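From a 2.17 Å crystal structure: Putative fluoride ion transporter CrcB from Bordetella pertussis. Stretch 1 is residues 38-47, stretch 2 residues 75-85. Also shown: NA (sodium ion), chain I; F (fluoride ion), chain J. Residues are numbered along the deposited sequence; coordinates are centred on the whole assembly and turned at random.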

# COMPACT_ATOMS: atom_id res chain seq x y z
N GLY A 38 3.40 -13.55 -1.83
CA GLY A 38 4.36 -12.80 -1.03
C GLY A 38 3.92 -11.37 -0.78
O GLY A 38 4.00 -10.88 0.35
N THR A 39 3.46 -10.69 -1.83
CA THR A 39 2.94 -9.34 -1.65
C THR A 39 1.72 -9.34 -0.75
O THR A 39 1.57 -8.46 0.12
CB THR A 39 2.59 -8.73 -3.01
OG1 THR A 39 3.72 -8.81 -3.89
CG2 THR A 39 2.18 -7.27 -2.85
N LEU A 40 0.83 -10.31 -0.92
CA LEU A 40 -0.36 -10.40 -0.08
C LEU A 40 0.01 -10.68 1.37
O LEU A 40 -0.57 -10.10 2.29
CB LEU A 40 -1.31 -11.47 -0.62
CG LEU A 40 -2.64 -11.63 0.11
CD1 LEU A 40 -3.42 -10.32 0.07
CD2 LEU A 40 -3.46 -12.76 -0.50
N THR A 41 0.98 -11.57 1.59
CA THR A 41 1.43 -11.85 2.95
C THR A 41 2.00 -10.59 3.60
O THR A 41 1.72 -10.31 4.78
CB THR A 41 2.47 -12.97 2.95
OG1 THR A 41 1.88 -14.17 2.45
CG2 THR A 41 3.00 -13.22 4.36
N ALA A 42 2.79 -9.82 2.85
CA ALA A 42 3.36 -8.59 3.41
C ALA A 42 2.27 -7.59 3.78
O ALA A 42 2.36 -6.93 4.83
CB ALA A 42 4.34 -7.98 2.41
N ASN A 43 1.24 -7.47 2.95
CA ASN A 43 0.16 -6.53 3.24
C ASN A 43 -0.72 -7.03 4.38
O ASN A 43 -1.17 -6.24 5.22
CB ASN A 43 -0.66 -6.27 1.99
CG ASN A 43 0.05 -5.37 1.00
OD1 ASN A 43 0.92 -4.58 1.37
ND2 ASN A 43 -0.30 -5.48 -0.28
N LEU A 44 -0.98 -8.34 4.42
CA LEU A 44 -1.81 -8.89 5.49
C LEU A 44 -1.10 -8.81 6.84
O LEU A 44 -1.70 -8.42 7.85
CB LEU A 44 -2.19 -10.34 5.18
CG LEU A 44 -3.20 -10.55 4.04
CD1 LEU A 44 -3.47 -12.04 3.84
CD2 LEU A 44 -4.49 -9.80 4.31
N VAL A 45 0.18 -9.18 6.87
CA VAL A 45 0.95 -9.10 8.12
C VAL A 45 1.10 -7.65 8.55
O VAL A 45 0.95 -7.32 9.74
CB VAL A 45 2.31 -9.79 7.95
CG1 VAL A 45 3.23 -9.46 9.12
CG2 VAL A 45 2.13 -11.30 7.83
N GLY A 46 1.39 -6.76 7.61
CA GLY A 46 1.50 -5.35 7.95
C GLY A 46 0.19 -4.76 8.42
O GLY A 46 0.17 -3.89 9.30
N GLY A 47 -0.93 -5.21 7.85
CA GLY A 47 -2.22 -4.75 8.31
C GLY A 47 -2.52 -5.19 9.73
O GLY A 47 -3.08 -4.43 10.52
N PHE A 75 8.96 0.78 9.59
CA PHE A 75 8.94 -0.66 9.33
C PHE A 75 7.68 -1.08 8.57
O PHE A 75 7.76 -1.68 7.50
CB PHE A 75 9.07 -1.44 10.64
CG PHE A 75 8.99 -2.93 10.47
CD1 PHE A 75 10.07 -3.63 9.96
CD2 PHE A 75 7.84 -3.62 10.82
CE1 PHE A 75 10.00 -5.01 9.80
CE2 PHE A 75 7.77 -4.99 10.66
CZ PHE A 75 8.85 -5.68 10.15
N LEU A 76 6.51 -0.78 9.13
CA LEU A 76 5.27 -1.18 8.48
C LEU A 76 5.05 -0.43 7.17
O LEU A 76 4.40 -0.96 6.26
CB LEU A 76 4.09 -0.98 9.43
CG LEU A 76 4.17 -1.86 10.68
CD1 LEU A 76 3.01 -1.57 11.62
CD2 LEU A 76 4.21 -3.33 10.29
N GLY A 77 5.57 0.79 7.06
CA GLY A 77 5.51 1.51 5.81
C GLY A 77 6.42 0.95 4.74
O GLY A 77 6.19 1.21 3.55
N GLY A 78 7.45 0.21 5.13
CA GLY A 78 8.32 -0.44 4.17
C GLY A 78 7.90 -1.87 3.90
O GLY A 78 8.21 -2.43 2.85
N LEU A 79 7.19 -2.46 4.86
CA LEU A 79 6.74 -3.84 4.71
C LEU A 79 5.56 -3.94 3.74
O LEU A 79 5.56 -4.77 2.83
CB LEU A 79 6.36 -4.42 6.07
CG LEU A 79 5.71 -5.81 6.04
CD1 LEU A 79 6.64 -6.84 5.41
CD2 LEU A 79 5.31 -6.23 7.45
N THR A 80 4.55 -3.10 3.93
CA THR A 80 3.39 -3.11 3.04
C THR A 80 3.69 -2.31 1.78
O THR A 80 4.67 -1.57 1.70
CB THR A 80 2.16 -2.55 3.75
OG1 THR A 80 2.38 -1.17 4.08
CG2 THR A 80 1.88 -3.34 5.02
N THR A 81 2.83 -2.47 0.78
CA THR A 81 3.03 -1.78 -0.48
C THR A 81 1.70 -1.66 -1.21
O THR A 81 0.92 -2.62 -1.27
CB THR A 81 4.05 -2.50 -1.37
OG1 THR A 81 4.09 -1.89 -2.66
CG2 THR A 81 3.69 -3.98 -1.52
N PHE A 82 1.43 -0.47 -1.74
CA PHE A 82 0.28 -0.23 -2.59
C PHE A 82 0.64 -0.22 -4.07
O PHE A 82 -0.17 -0.66 -4.90
CB PHE A 82 -0.39 1.10 -2.23
CG PHE A 82 -1.89 1.05 -2.27
CD1 PHE A 82 -2.57 0.93 -3.47
CD2 PHE A 82 -2.63 1.15 -1.10
CE1 PHE A 82 -3.95 0.89 -3.51
CE2 PHE A 82 -4.01 1.11 -1.13
CZ PHE A 82 -4.67 0.98 -2.33
N SER A 83 1.83 0.26 -4.41
CA SER A 83 2.25 0.32 -5.81
C SER A 83 2.45 -1.08 -6.38
O SER A 83 1.97 -1.37 -7.49
CB SER A 83 3.53 1.14 -5.94
OG SER A 83 4.54 0.65 -5.07
N THR A 84 3.16 -1.94 -5.66
CA THR A 84 3.35 -3.31 -6.12
C THR A 84 2.01 -4.03 -6.27
O THR A 84 1.79 -4.75 -7.24
CB THR A 84 4.27 -4.08 -5.17
OG1 THR A 84 5.51 -3.37 -5.03
CG2 THR A 84 4.54 -5.48 -5.70
N PHE A 85 1.10 -3.82 -5.31
CA PHE A 85 -0.25 -4.37 -5.44
C PHE A 85 -0.94 -3.82 -6.68
O PHE A 85 -1.65 -4.55 -7.38
CB PHE A 85 -1.06 -4.06 -4.18
CG PHE A 85 -2.55 -4.11 -4.39
CD1 PHE A 85 -3.21 -5.32 -4.41
CD2 PHE A 85 -3.28 -2.94 -4.56
CE1 PHE A 85 -4.58 -5.37 -4.60
CE2 PHE A 85 -4.64 -2.98 -4.75
CZ PHE A 85 -5.30 -4.20 -4.77
NA NA I . 5.21 0.61 1.56
F F J . -1.62 -7.35 -1.90

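Asn 43 covers the most surface in this contact, and it carries both hydrogen bonds between the two stretches. It sits on a continuous helix, residues 38-47. Opposite it, the helix 75-79 ends and the chain leaves helical geometry at Thr 80. The CA atoms of Asn 43 and Thr 80 are 4.7 Å apart. The break leaves the backbone of Thr 81 free to pair with a side chain. Thr 81 N donates to Asn 43 OD1 at 2.9 Å, with a nearly straight angle of 163°. Asn 43 ND2 donates to Thr 81 O at 3.3 Å, a longer and more bent bond at 139°. The amide thus meets both polar backbone atoms of one residue. Asn 43 OD1 also packs on Thr 80 CA at 3.3 Å.

The same amide nitrogen reaches the fluoride ion. Asn 43 ND2 donates to F at 2.8 Å, with an angle of 145°. Phe 85 CD1 lies 3.6 Å from F, and its ring is oblique to the ion. Asn 43 and Phe 85 therefore approach the ion from different stretches.

Leu 79 is the next largest contributor. Its CA-to-CB bond points sideways, but the end of the side chain comes nearer to the first helix. There its CD1 lies 3.9 Å from Ala 42 CB, and its CD2 lies 4.2 Å from Val 45 CG1. CD2 also comes within 3.9 Å of Gly 46 CA. The leucine thus spans about one helical turn. Its backbone contributes too, with Leu 79 O 3.5 Å from Ala 42 CB.

Gly 46 covers nearly as much. The two helices run roughly antiparallel, at 155°, with axes 9.4 Å apart at closest approach. The absence of a side chain at Gly 46 lets Thr 80 CG2 come to 3.6 Å from Gly 46 CA. An ideal CB on Gly 46 would lie 2.1 Å from Thr 80 CG2, a clash. Leu 76 CD2 adds a looser contact, 4.1 Å from Gly 46 CA. Thr 80 is held from its own side: Thr 80 OG1 donates to Leu 76 O at 3.0 Å. Its carbonyl turns to the sodium ion, with Thr 80 O 2.2 Å from NA. Gly 77 O binds the same ion at 2.3 Å.

Thr 39 extends the contact one turn before Asn 43. Its CG2 meets Thr 81 CG2 at 3.9 Å, and its OG1 is 3.9 Å from Thr 84 CG2.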